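Local atomic coordinates of tail spike protein gp49 (Pseudomonas phage LKA1, PDB entry 4RU4), a protein that probably cleaves the O-specific polysaccharide of Pseudomonas as a tailspike lyase, degrading the host envelope during phage entry. Residues His47-Ala50 and Leu51-Ile55; Ala59-Ala62 and Ala63-Gly67; Ile264-Gly267 and Gly268-Gly272; Leu466-Val469 and Leu470-Asp473; Val534-Arg537 and Tyr538-Lys542. All coordinates share one frame; numbering follows the deposited sequence.

Interaction 1: His47-Ala50 and Leu51-Ile55; sequences HAVA and LSDEI. With EDO (1,2-ethanediol), chain V.
Asp53 folds its carboxylate back under the residues that precede it, and its OD2 receives two successive backbone amides. Val49 N gives the shorter bond, 2.8 Å to Asp53 OD2, arriving nearly in line with the C-O bond. Ala50 N lies 3.1 Å from Asp53 OD2 and approaches from above the carboxylate plane, 65° out of it. With CG beside its own backbone N (chi1 -72°), Asp53 keeps the acid within the bend. The return bond from Asp53 N to Ala50 O, 2.8 Å, closes a type I turn over Leu51 and Ser52. This inner part is compact, with Asp53 CB 3.2 Å from Ala50 O. The outer side is looser: Ser52 OG merely rests 3.7 Å from Ala50 CB, and Val49 lies on the exposed side, its side chain touching Arg81. At the far end His47 is exposed too, and its backbone N donates to O2 of a 1,2-ethanediol, probably from the crystallisation liquor, at 2.7 Å. The other oxygen, Asp53 OD1, pairs with Arg81 and Asn80. Two amides on one oxygen and a salt bridge on the other leave the buried carboxylate well satisfied and probably favour its ionised form, while fixing the turn that leads to helix 55-65.

Interaction 2: Ala59-Ala62 and Ala63-Gly67; sequences ALQA and AVDSG
Ala63 begins the second turn of this helix piece by donating its N to Ala59 O at 2.9 Å, the ordinary bond four residues back. Its methyl lies against the same carbonyl, with CB 3.5 Å from Ala59 O. Val64 repeats the pattern with an almost straight bond, 174° at the hydrogen and 3.0 Å from Val64 N to Leu60 O. One branch, CG2, packs beside that oxygen, while CG1 faces the amide end of Gln61.

Asp65 is held twice by the same residue. Its N reaches Gln61 O at 2.8 Å, and its OD1 takes the side-chain amide, with Gln61 NE2 3.0 Å away. The oxygen lies close to the amide plane of Gln61, yet the donor meets the carboxylate from above, 45° out of its plane. A bend at chi2 (65°) turns the glutamine end along the helix to the acid; NE2 also bonds Ser84 O, which fixes its rotation further.

Ser66 N makes a weak bond to Ala62 O. Ala63 O accepts both Ser66 N and the hydroxyl Ser66 OG, the latter at 2.7 Å within the carbonyl plane. The chain then leaves helical geometry at Gly67, whose positive phi suits glycine.

Helix 55-65 lies over the first strands of the solenoid: Leu60 touches Ile72, Tyr77, Ile79 and Ile83, Val64 meets strand 82-86, and Phe20 covers Ala62 and Ala63, consistent with the capping helix at the N-terminal end of a parallel beta-helix.

Interaction 3: Ile264-Gly267 and Gly268-Gly272; sequences IGDG and GDDYG. With EDO (1,2-ethanediol), chain U.
The carboxylates of Asp266 and Asp270 meet with their planes 48° apart, the two side chains crossing at about a right angle, and Asp266 OD1 comes within 3.3 Å of Asp270 OD1. The third flat group, the ring of Tyr271, has Asp269 O above one face, displaced toward the rim. An ethanediol, probably from the crystallisation liquor, stands obliquely to that ring and makes only a weak bond to Tyr271 OH.

Asp270 organises the turn. Its OD2 receives Gly267 N at 2.8 Å through the syn lone pair, on the side of its other oxygen. OD1 gathers weaker bonds, from Asp266 N at 3.2 Å and from Gly268 N at 3.0 Å. Gly268 N also leans weakly on Asp266 OD1, 3.3 Å away. The positive phi of Asp270, together with CG beside its backbone N (chi1 -60°), aims the acid into the bend. Gly265 CA lies 3.4 Å from Asp270 OD2, where the absence of a side chain on Gly265 lets the backbone come this close.

Asp270 OD2 has its strongest partner outside the turn, Arg291, which also makes a weak bond to Gly268 O. Arginine and amides together probably offset the repulsion between the two neighbouring acids: one salt bridge and several N-H groups around Asp270 hold a glycine-rich surface loop between strands 260-263 and 271-276.

Interaction 4: Leu466-Val469 and Leu470-Asp473; sequences LGKV and LQLD
Lys468 crosses the end of Gln471 at a slant, its CD 3.2 Å from Gln471 OE1 and its ammonium group beyond. Lys468 NZ donates to that same Gln471 OE1 at 2.6 Å, in the plane of the amide and on a lone pair. The lysine is fully extended past CG. Gln471 does the bending: its CG stands opposite the backbone N, and a turn at chi2 (80°) carries the amide across to the lysine.

The nitrogen end of this amide is held too. Gln471 NE2 shares its bonding between both oxygens of Asp473, 2.9 Å from OD1 and 3.1 Å from OD2, each through the syn lone pair and with the partner close to the amide plane. Carbonyl toward lysine and nitrogen toward acid define which way round the amide lies and keep it from turning. Asp473 OD2 forms a salt bridge with Arg442, and Lys468 NZ bonds Ser500 OG as well, so the polar row runs on across the neighbouring strands.

On the other face the apolar residues are in van der Waals contact, Val469 CG1 lying 4.0 Å from Leu470 CD2 at the corner where the chain changes direction.

Strand 468-474 runs parallel between strands 439-446 and 497-501. Leu470 points to the buried interior, against Leu484 and Val486 of strand 484-487, as expected of a parallel beta-helix coil, while Gln471 crosses to Arg442 and Tyr439 on one neighbour and Ser500 on the other.

Interaction 5: Val534-Arg537 and Tyr538-Lys542; sequences VTFR and YIYPK
Tyr538 and Arg537, adjacent in sequence, lie side by side and point the same way, and with Phe536 they make up most of the contact. The arginine is extended from CG to NE along the tyrosine; its CG lies 3.5 Å from Tyr538 CE1, and its CB sits over one face of the ring near the rim. Arg537 NE then donates to Tyr538 OH at 3.0 Å, the oxygen lying near the guanidinium plane, which is turned 81° from the ring. Stronger partners lie beyond: Arg537 NH2 bonds Leu492 O, and Tyr538 OH bonds the C-terminal OXT of Val602 of the second subunit.

Phe536 turns to the other side, its CB 3.1 Å from Tyr538 O, a buried carbonyl with no hydrogen-bonding partner. Its ring presents a face to the edge of Tyr540 in an offset edge-to-face pair, with centroids 5.5 Å apart and planes at 82°. Tyr540 is fixed in turn by its OH bonding Pro513 O.

Tyr538 and Tyr540 touch Leu498 and Leu515, and Tyr540 also Ile599. The arrangement is an edge-to-face aromatic pair, with an arginine-tyrosine pair beside it, where the Ig-like domain meets the last strands of the beta-helix.

In the fold
The five contacts are spread along the elongated spike. Interactions 1 and 2, both partly buried, lie at its N-terminal end, their centres about 14 Å apart: a turn and the helix it introduces, touching through His47 and Asp65. Interactions 3 and 4 belong to the pectin lyase-like region, their centres about 35 Å apart, the first a surface loop held mainly by backbone amides on a carboxylate, the second a partly buried strand with a polar row outside and leucine inside. Interaction 5, about 14 Å from interaction 4 between centres, is the buried one, combining aromatic packing with an arginine-tyrosine hydrogen bond. Carboxylates recur in the first four; in interaction 5 a tyrosine hydroxyl reaches a second subunit.

Interaction 1: His47-Ala50 and Leu51-Ile55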
loop_
_atom_site.group_PDB
_atom_site.type_symbol
_atom_site.label_atom_id
_atom_site.label_comp_id
_atom_site.label_asym_id
_atom_site.label_seq_id
_atom_site.Cartn_x
_atom_site.Cartn_y
_atom_site.Cartn_z
ATOM N N HIS B 47 -36.176 33.290 -9.414
ATOM C CA HIS B 47 -36.553 32.177 -8.549
ATOM C C HIS B 47 -36.479 32.475 -7.041
ATOM O O HIS B 47 -36.549 31.573 -6.210
ATOM C CB HIS B 47 -35.804 30.901 -8.967
ATOM C CG HIS B 47 -36.065 30.505 -10.390
ATOM N ND1 HIS B 47 -37.338 30.427 -10.918
ATOM C CD2 HIS B 47 -35.220 30.206 -11.404
ATOM C CE1 HIS B 47 -37.267 30.078 -12.190
ATOM N NE2 HIS B 47 -35.993 29.942 -12.511
ATOM N N ALA B 48 -36.383 33.753 -6.693
ATOM C CA ALA B 48 -36.596 34.175 -5.314
ATOM C C ALA B 48 -38.025 33.811 -4.896
ATOM O O ALA B 48 -38.968 33.970 -5.676
ATOM C CB ALA B 48 -36.396 35.686 -5.194
ATOM N N VAL B 49 -38.189 33.352 -3.660
ATOM C CA VAL B 49 -39.501 32.934 -3.171
ATOM C C VAL B 49 -40.201 34.037 -2.356
ATOM O O VAL B 49 -41.431 34.227 -2.452
ATOM C CB VAL B 49 -39.374 31.621 -2.373
ATOM C CG1 VAL B 49 -40.735 31.152 -1.790
ATOM C CG2 VAL B 49 -38.753 30.535 -3.260
ATOM N N ALA B 50 -39.415 34.796 -1.595
ATOM C CA ALA B 50 -39.959 35.811 -0.700
ATOM C C ALA B 50 -38.947 36.915 -0.422
ATOM O O ALA B 50 -37.726 36.686 -0.438
ATOM C CB ALA B 50 -40.399 35.157 0.631
ATOM N N LEU B 51 -39.452 38.117 -0.145
ATOM C CA LEU B 51 -38.575 39.238 0.189
ATOM C C LEU B 51 -37.682 38.957 1.397
ATOM O O LEU B 51 -36.681 39.626 1.600
ATOM C CB LEU B 51 -39.393 40.503 0.418
ATOM C CG LEU B 51 -39.967 41.124 -0.862
ATOM C CD1 LEU B 51 -40.869 42.360 -0.545
ATOM C CD2 LEU B 51 -38.826 41.491 -1.782
ATOM N N SER B 52 -38.026 37.946 2.186
ATOM C CA SER B 52 -37.196 37.621 3.344
ATOM C C SER B 52 -36.020 36.691 2.985
ATOM O O SER B 52 -35.169 36.423 3.838
ATOM C CB SER B 52 -38.065 36.993 4.429
ATOM O OG SER B 52 -38.795 35.918 3.875
ATOM N N ASP B 53 -35.977 36.194 1.744
ATOM C CA ASP B 53 -34.816 35.404 1.270
ATOM C C ASP B 53 -33.535 36.241 1.337
ATOM O O ASP B 53 -33.561 37.451 1.115
ATOM C CB ASP B 53 -34.983 34.966 -0.194
ATOM C CG ASP B 53 -36.019 33.869 -0.371
ATOM O OD1 ASP B 53 -36.372 33.204 0.627
ATOM O OD2 ASP B 53 -36.476 33.690 -1.518
ATOM N N GLU B 54 -32.407 35.585 1.574
ATOM C CA GLU B 54 -31.121 36.270 1.622
ATOM C C GLU B 54 -30.653 36.705 0.238
ATOM O O GLU B 54 -30.724 35.939 -0.728
ATOM C CB GLU B 54 -30.055 35.341 2.244
ATOM C CG GLU B 54 -30.285 35.035 3.733
ATOM C CD GLU B 54 -29.932 36.203 4.649
ATOM O OE1 GLU B 54 -29.281 37.163 4.187
ATOM O OE2 GLU B 54 -30.306 36.158 5.843
ATOM N N ILE B 55 -30.164 37.933 0.142
ATOM C CA ILE B 55 -29.521 38.390 -1.077
ATOM C C ILE B 55 -28.352 37.458 -1.492
ATOM O O ILE B 55 -28.203 37.150 -2.674
ATOM C CB ILE B 55 -29.061 39.867 -0.919
ATOM C CG1 ILE B 55 -30.293 40.797 -0.946
ATOM C CG2 ILE B 55 -28.027 40.248 -2.000
ATOM C CD1 ILE B 55 -30.061 42.214 -0.353
HETATM C C1 EDO V . -31.733 33.190 -7.965
HETATM O O1 EDO V . -32.346 33.522 -6.735
HETATM C C2 EDO V . -32.771 32.422 -8.756
HETATM O O2 EDO V . -33.472 33.346 -9.579
#

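Interaction 2: Ala59-Ala62 and Ala63-Gly67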
loop_
_atom_site.group_PDB
_atom_site.type_symbol
_atom_site.label_atom_id
_atom_site.label_comp_id
_atom_site.label_asym_id
_atom_site.label_seq_id
_atom_site.Cartn_x
_atom_site.Cartn_y
_atom_site.Cartn_z
ATOM N N ALA B 59 -28.216 35.699 -5.071
ATOM C CA ALA B 59 -27.071 35.942 -5.950
ATOM C C ALA B 59 -26.323 34.656 -6.343
ATOM O O ALA B 59 -25.965 34.460 -7.514
ATOM C CB ALA B 59 -26.096 36.970 -5.313
ATOM N N LEU B 60 -26.081 33.785 -5.365
ATOM C CA LEU B 60 -25.340 32.554 -5.618
ATOM C C LEU B 60 -26.157 31.639 -6.488
ATOM O O LEU B 60 -25.642 31.061 -7.431
ATOM C CB LEU B 60 -25.035 31.835 -4.311
ATOM C CG LEU B 60 -23.725 32.204 -3.642
ATOM C CD1 LEU B 60 -23.767 31.716 -2.199
ATOM C CD2 LEU B 60 -22.583 31.556 -4.413
ATOM N N GLN B 61 -27.446 31.519 -6.179
ATOM C CA GLN B 61 -28.327 30.679 -7.003
ATOM C C GLN B 61 -28.402 31.196 -8.432
ATOM O O GLN B 61 -28.376 30.402 -9.387
ATOM C CB GLN B 61 -29.744 30.544 -6.402
ATOM C CG GLN B 61 -30.622 29.557 -7.178
ATOM C CD GLN B 61 -30.088 28.126 -7.079
ATOM O OE1 GLN B 61 -30.034 27.547 -5.992
ATOM N NE2 GLN B 61 -29.669 27.566 -8.208
ATOM N N ALA B 62 -28.497 32.515 -8.583
ATOM C CA ALA B 62 -28.561 33.121 -9.926
ATOM C C ALA B 62 -27.261 32.897 -10.698
ATOM O O ALA B 62 -27.272 32.669 -11.931
ATOM C CB ALA B 62 -28.890 34.626 -9.850
ATOM N N ALA B 63 -26.142 32.950 -9.982
ATOM C CA ALA B 63 -24.849 32.689 -10.614
ATOM C C ALA B 63 -24.786 31.252 -11.135
ATOM O O ALA B 63 -24.374 31.009 -12.279
ATOM C CB ALA B 63 -23.690 32.952 -9.627
ATOM N N VAL B 64 -25.169 30.301 -10.285
ATOM C CA VAL B 64 -25.264 28.909 -10.706
ATOM C C VAL B 64 -26.193 28.786 -11.909
ATOM O O VAL B 64 -25.868 28.111 -12.881
ATOM C CB VAL B 64 -25.745 27.999 -9.556
ATOM C CG1 VAL B 64 -26.168 26.636 -10.077
ATOM C CG2 VAL B 64 -24.635 27.863 -8.496
ATOM N N ASP B 65 -27.348 29.451 -11.839
ATOM C CA ASP B 65 -28.351 29.363 -12.890
ATOM C C ASP B 65 -27.859 29.896 -14.227
ATOM O O ASP B 65 -28.404 29.559 -15.272
ATOM C CB ASP B 65 -29.620 30.124 -12.491
ATOM C CG ASP B 65 -30.454 29.366 -11.446
ATOM O OD1 ASP B 65 -30.121 28.211 -11.146
ATOM O OD2 ASP B 65 -31.434 29.936 -10.931
ATOM N N SER B 66 -26.834 30.734 -14.193
ATOM C CA SER B 66 -26.298 31.281 -15.422
ATOM C C SER B 66 -25.728 30.184 -16.329
ATOM O O SER B 66 -25.590 30.394 -17.536
ATOM C CB SER B 66 -25.213 32.326 -15.126
ATOM O OG SER B 66 -23.951 31.704 -14.855
ATOM N N GLY B 67 -25.372 29.027 -15.761
ATOM C CA GLY B 67 -24.732 27.983 -16.555
ATOM C C GLY B 67 -23.221 28.130 -16.718
ATOM O O GLY B 67 -22.537 27.216 -17.206
#

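Interaction 3: Ile264-Gly267 and Gly268-Gly272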
loop_
_atom_site.group_PDB
_atom_site.type_symbol
_atom_site.label_atom_id
_atom_site.label_comp_id
_atom_site.label_asym_id
_atom_site.label_seq_id
_atom_site.Cartn_x
_atom_site.Cartn_y
_atom_site.Cartn_z
ATOM N N ILE B 264 -20.822 16.507 13.223
ATOM C CA ILE B 264 -21.053 16.345 14.648
ATOM C C ILE B 264 -22.256 15.440 14.845
ATOM O O ILE B 264 -22.380 14.782 15.885
ATOM C CB ILE B 264 -21.276 17.753 15.286
ATOM C CG1 ILE B 264 -19.928 18.465 15.364
ATOM C CG2 ILE B 264 -21.975 17.695 16.650
ATOM C CD1 ILE B 264 -20.034 19.981 15.497
ATOM N N GLY B 265 -23.127 15.422 13.837
ATOM C CA GLY B 265 -24.311 14.582 13.830
ATOM C C GLY B 265 -25.491 15.235 14.531
ATOM O O GLY B 265 -25.321 16.245 15.213
ATOM N N ASP B 266 -26.680 14.661 14.374
ATOM C CA ASP B 266 -27.841 15.084 15.164
ATOM C C ASP B 266 -28.532 13.878 15.834
ATOM O O ASP B 266 -29.652 13.974 16.325
ATOM C CB ASP B 266 -28.833 15.875 14.300
ATOM C CG ASP B 266 -29.540 15.016 13.267
ATOM O OD1 ASP B 266 -29.066 13.902 12.946
ATOM O OD2 ASP B 266 -30.583 15.469 12.756
ATOM N N GLY B 267 -27.839 12.749 15.858
ATOM C CA GLY B 267 -28.349 11.556 16.500
ATOM C C GLY B 267 -28.975 10.593 15.520
ATOM O O GLY B 267 -29.580 9.608 15.928
ATOM N N GLY B 268 -28.834 10.865 14.226
ATOM C CA GLY B 268 -29.284 9.927 13.213
ATOM C C GLY B 268 -28.125 9.066 12.736
ATOM O O GLY B 268 -27.244 8.723 13.510
ATOM N N ASP B 269 -28.102 8.753 11.445
ATOM C CA ASP B 269 -27.048 7.924 10.900
ATOM C C ASP B 269 -25.674 8.598 10.947
ATOM O O ASP B 269 -24.679 7.915 11.018
ATOM C CB ASP B 269 -27.382 7.525 9.471
ATOM C CG ASP B 269 -28.540 6.542 9.397
ATOM O OD1 ASP B 269 -28.860 5.893 10.423
ATOM O OD2 ASP B 269 -29.110 6.412 8.299
ATOM N N ASP B 270 -25.646 9.922 10.867
ATOM C CA ASP B 270 -24.469 10.721 11.196
ATOM C C ASP B 270 -23.170 10.263 10.502
ATOM O O ASP B 270 -22.214 9.808 11.168
ATOM C CB ASP B 270 -24.320 10.813 12.724
ATOM C CG ASP B 270 -25.548 11.475 13.394
ATOM O OD1 ASP B 270 -26.473 11.916 12.662
ATOM O OD2 ASP B 270 -25.592 11.575 14.645
ATOM N N TYR B 271 -23.174 10.385 9.171
ATOM C CA TYR B 271 -22.038 10.069 8.304
ATOM C C TYR B 271 -21.168 11.281 7.993
ATOM O O TYR B 271 -21.650 12.408 7.941
ATOM C CB TYR B 271 -22.527 9.566 6.951
ATOM C CG TYR B 271 -23.502 8.425 6.981
ATOM C CD1 TYR B 271 -23.111 7.182 7.430
ATOM C CD2 TYR B 271 -24.809 8.581 6.521
ATOM C CE1 TYR B 271 -23.989 6.097 7.444
ATOM C CE2 TYR B 271 -25.701 7.500 6.531
ATOM C CZ TYR B 271 -25.272 6.259 6.999
ATOM O OH TYR B 271 -26.112 5.168 7.030
ATOM N N GLY B 272 -19.892 11.032 7.724
ATOM C CA GLY B 272 -18.998 12.100 7.264
ATOM C C GLY B 272 -19.148 12.196 5.747
ATOM O O GLY B 272 -19.760 13.122 5.240
HETATM C C1 EDO U . -27.712 1.935 3.576
HETATM O O1 EDO U . -28.860 1.223 4.044
HETATM C C2 EDO U . -27.783 3.364 4.100
HETATM O O2 EDO U . -26.582 4.061 3.795
#

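Interaction 4: Leu466-Val469 and Leu470-Asp473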
loop_
_atom_site.group_PDB
_atom_site.type_symbol
_atom_site.label_atom_id
_atom_site.label_comp_id
_atom_site.label_asym_id
_atom_site.label_seq_id
_atom_site.Cartn_x
_atom_site.Cartn_y
_atom_site.Cartn_z
ATOM N N LEU B 466 -4.172 -13.888 27.238
ATOM C CA LEU B 466 -4.974 -14.268 26.092
ATOM C C LEU B 466 -5.537 -15.642 26.408
ATOM O O LEU B 466 -4.886 -16.437 27.087
ATOM C CB LEU B 466 -4.121 -14.334 24.816
ATOM C CG LEU B 466 -4.815 -14.708 23.512
ATOM C CD1 LEU B 466 -5.929 -13.687 23.160
ATOM C CD2 LEU B 466 -3.758 -14.799 22.378
ATOM N N GLY B 467 -6.756 -15.901 25.937
ATOM C CA GLY B 467 -7.335 -17.226 26.012
ATOM C C GLY B 467 -7.083 -18.048 24.756
ATOM O O GLY B 467 -6.521 -19.151 24.820
ATOM N N LYS B 468 -7.485 -17.516 23.602
ATOM C CA LYS B 468 -7.514 -18.334 22.374
ATOM C C LYS B 468 -7.206 -17.487 21.162
ATOM O O LYS B 468 -7.441 -16.276 21.193
ATOM C CB LYS B 468 -8.911 -18.937 22.137
ATOM C CG LYS B 468 -9.654 -19.347 23.396
ATOM C CD LYS B 468 -10.931 -20.117 23.072
ATOM C CE LYS B 468 -11.694 -20.479 24.360
ATOM N NZ LYS B 468 -13.002 -21.141 24.081
ATOM N N VAL B 469 -6.729 -18.130 20.089
ATOM C CA VAL B 469 -6.601 -17.443 18.804
ATOM C C VAL B 469 -7.986 -17.425 18.165
ATOM O O VAL B 469 -8.553 -16.355 17.974
ATOM C CB VAL B 469 -5.543 -18.099 17.869
ATOM C CG1 VAL B 469 -5.419 -17.335 16.535
ATOM C CG2 VAL B 469 -4.180 -18.174 18.570
ATOM N N LEU B 470 -8.547 -18.608 17.880
ATOM C CA LEU B 470 -9.863 -18.690 17.245
ATOM C C LEU B 470 -10.908 -19.276 18.177
ATOM O O LEU B 470 -10.623 -20.206 18.954
ATOM C CB LEU B 470 -9.815 -19.559 15.984
ATOM C CG LEU B 470 -8.736 -19.223 14.957
ATOM C CD1 LEU B 470 -8.878 -20.157 13.769
ATOM C CD2 LEU B 470 -8.808 -17.737 14.527
ATOM N N GLN B 471 -12.124 -18.747 18.058
ATOM C CA GLN B 471 -13.291 -19.246 18.767
ATOM C C GLN B 471 -14.364 -19.413 17.684
ATOM O O GLN B 471 -14.868 -18.424 17.146
ATOM C CB GLN B 471 -13.727 -18.234 19.820
ATOM C CG GLN B 471 -15.083 -18.518 20.428
ATOM C CD GLN B 471 -15.007 -19.580 21.496
ATOM O OE1 GLN B 471 -14.026 -19.663 22.239
ATOM N NE2 GLN B 471 -16.031 -20.419 21.565
ATOM N N LEU B 472 -14.654 -20.661 17.319
ATOM C CA LEU B 472 -15.534 -20.960 16.178
ATOM C C LEU B 472 -16.766 -21.723 16.661
ATOM O O LEU B 472 -16.669 -22.895 17.040
ATOM C CB LEU B 472 -14.782 -21.769 15.101
ATOM C CG LEU B 472 -13.444 -21.128 14.656
ATOM C CD1 LEU B 472 -12.645 -22.042 13.736
ATOM C CD2 LEU B 472 -13.654 -19.749 13.988
ATOM N N ASP B 473 -17.919 -21.063 16.622
ATOM C CA ASP B 473 -19.117 -21.556 17.300
ATOM C C ASP B 473 -20.253 -21.735 16.327
ATOM O O ASP B 473 -20.272 -21.136 15.241
ATOM C CB ASP B 473 -19.607 -20.524 18.315
ATOM C CG ASP B 473 -18.691 -20.398 19.475
ATOM O OD1 ASP B 473 -18.267 -21.451 19.988
ATOM O OD2 ASP B 473 -18.379 -19.259 19.856
#

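Interaction 5: Val534-Arg537 and Tyr538-Lys542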
loop_
_atom_site.group_PDB
_atom_site.type_symbol
_atom_site.label_atom_id
_atom_site.label_comp_id
_atom_site.label_asym_id
_atom_site.label_seq_id
_atom_site.Cartn_x
_atom_site.Cartn_y
_atom_site.Cartn_z
ATOM N N VAL B 534 5.018 -34.228 28.661
ATOM C CA VAL B 534 5.140 -32.945 27.984
ATOM C C VAL B 534 3.762 -32.291 28.017
ATOM O O VAL B 534 2.766 -32.962 27.795
ATOM C CB VAL B 534 5.585 -33.182 26.521
ATOM C CG1 VAL B 534 5.232 -32.023 25.637
ATOM C CG2 VAL B 534 7.098 -33.476 26.482
ATOM N N THR B 535 3.696 -31.000 28.337
ATOM C CA THR B 535 2.457 -30.245 28.185
ATOM C C THR B 535 2.726 -29.218 27.088
ATOM O O THR B 535 3.648 -28.429 27.216
ATOM C CB THR B 535 2.084 -29.504 29.493
ATOM O OG1 THR B 535 1.916 -30.441 30.558
ATOM C CG2 THR B 535 0.800 -28.695 29.323
ATOM N N PHE B 536 1.933 -29.228 26.021
ATOM C CA PHE B 536 2.188 -28.342 24.886
ATOM C C PHE B 536 2.015 -26.873 25.277
ATOM O O PHE B 536 1.105 -26.522 26.053
ATOM C CB PHE B 536 1.225 -28.635 23.737
ATOM C CG PHE B 536 1.230 -30.077 23.262
ATOM C CD1 PHE B 536 2.408 -30.819 23.206
ATOM C CD2 PHE B 536 0.038 -30.687 22.877
ATOM C CE1 PHE B 536 2.392 -32.145 22.748
ATOM C CE2 PHE B 536 0.018 -31.999 22.436
ATOM C CZ PHE B 536 1.196 -32.734 22.374
ATOM N N ARG B 537 2.860 -26.019 24.697
ATOM C CA ARG B 537 2.759 -24.584 24.912
ATOM C C ARG B 537 1.381 -24.070 24.510
ATOM O O ARG B 537 0.856 -23.167 25.150
ATOM C CB ARG B 537 3.822 -23.856 24.106
ATOM C CG ARG B 537 3.859 -22.326 24.338
ATOM C CD ARG B 537 4.876 -21.659 23.355
ATOM N NE ARG B 537 4.831 -20.194 23.470
ATOM C CZ ARG B 537 5.508 -19.516 24.389
ATOM N NH1 ARG B 537 6.296 -20.161 25.250
ATOM N NH2 ARG B 537 5.405 -18.199 24.445
ATOM N N TYR B 538 0.824 -24.624 23.423
ATOM C CA TYR B 538 -0.529 -24.300 22.977
ATOM C C TYR B 538 -1.410 -25.552 23.006
ATOM O O TYR B 538 -0.947 -26.653 22.735
ATOM C CB TYR B 538 -0.520 -23.739 21.538
ATOM C CG TYR B 538 0.537 -22.672 21.333
ATOM C CD1 TYR B 538 0.748 -21.686 22.296
ATOM C CD2 TYR B 538 1.338 -22.664 20.203
ATOM C CE1 TYR B 538 1.739 -20.719 22.132
ATOM C CE2 TYR B 538 2.342 -21.685 20.022
ATOM C CZ TYR B 538 2.528 -20.731 20.996
ATOM O OH TYR B 538 3.501 -19.774 20.845
ATOM N N ILE B 539 -2.695 -25.369 23.287
ATOM C CA ILE B 539 -3.634 -26.470 23.223
ATOM C C ILE B 539 -4.217 -26.584 21.802
ATOM O O ILE B 539 -4.750 -25.614 21.261
ATOM C CB ILE B 539 -4.774 -26.263 24.243
ATOM C CG1 ILE B 539 -4.201 -26.200 25.665
ATOM C CG2 ILE B 539 -5.819 -27.372 24.104
ATOM C CD1 ILE B 539 -5.104 -25.516 26.649
ATOM N N TYR B 540 -4.119 -27.773 21.210
ATOM C CA TYR B 540 -4.630 -28.036 19.863
ATOM C C TYR B 540 -6.142 -28.330 19.872
ATOM O O TYR B 540 -6.702 -28.669 20.915
ATOM C CB TYR B 540 -3.864 -29.215 19.226
ATOM C CG TYR B 540 -2.417 -28.903 18.916
ATOM C CD1 TYR B 540 -2.064 -28.286 17.710
ATOM C CD2 TYR B 540 -1.399 -29.219 19.833
ATOM C CE1 TYR B 540 -0.745 -27.982 17.420
ATOM C CE2 TYR B 540 -0.060 -28.911 19.564
ATOM C CZ TYR B 540 0.262 -28.306 18.333
ATOM O OH TYR B 540 1.580 -28.003 18.041
ATOM N N PRO B 541 -6.816 -28.185 18.708
ATOM C CA PRO B 541 -8.252 -28.509 18.669
ATOM C C PRO B 541 -8.541 -29.992 18.848
ATOM O O PRO B 541 -9.654 -30.338 19.226
ATOM C CB PRO B 541 -8.704 -28.056 17.268
ATOM C CG PRO B 541 -7.582 -27.203 16.721
ATOM C CD PRO B 541 -6.319 -27.642 17.432
ATOM N N LYS B 542 -7.560 -30.852 18.581
ATOM C CA LYS B 542 -7.709 -32.299 18.759
ATOM C C LYS B 542 -6.291 -32.850 18.896
ATOM O O LYS B 542 -5.343 -32.088 18.760
ATOM C CB LYS B 542 -8.404 -32.923 17.539
ATOM C CG LYS B 542 -7.682 -32.645 16.205
ATOM C CD LYS B 542 -8.583 -33.023 15.019
ATOM C CE LYS B 542 -7.816 -32.968 13.714
ATOM N NZ LYS B 542 -8.658 -33.484 12.580
#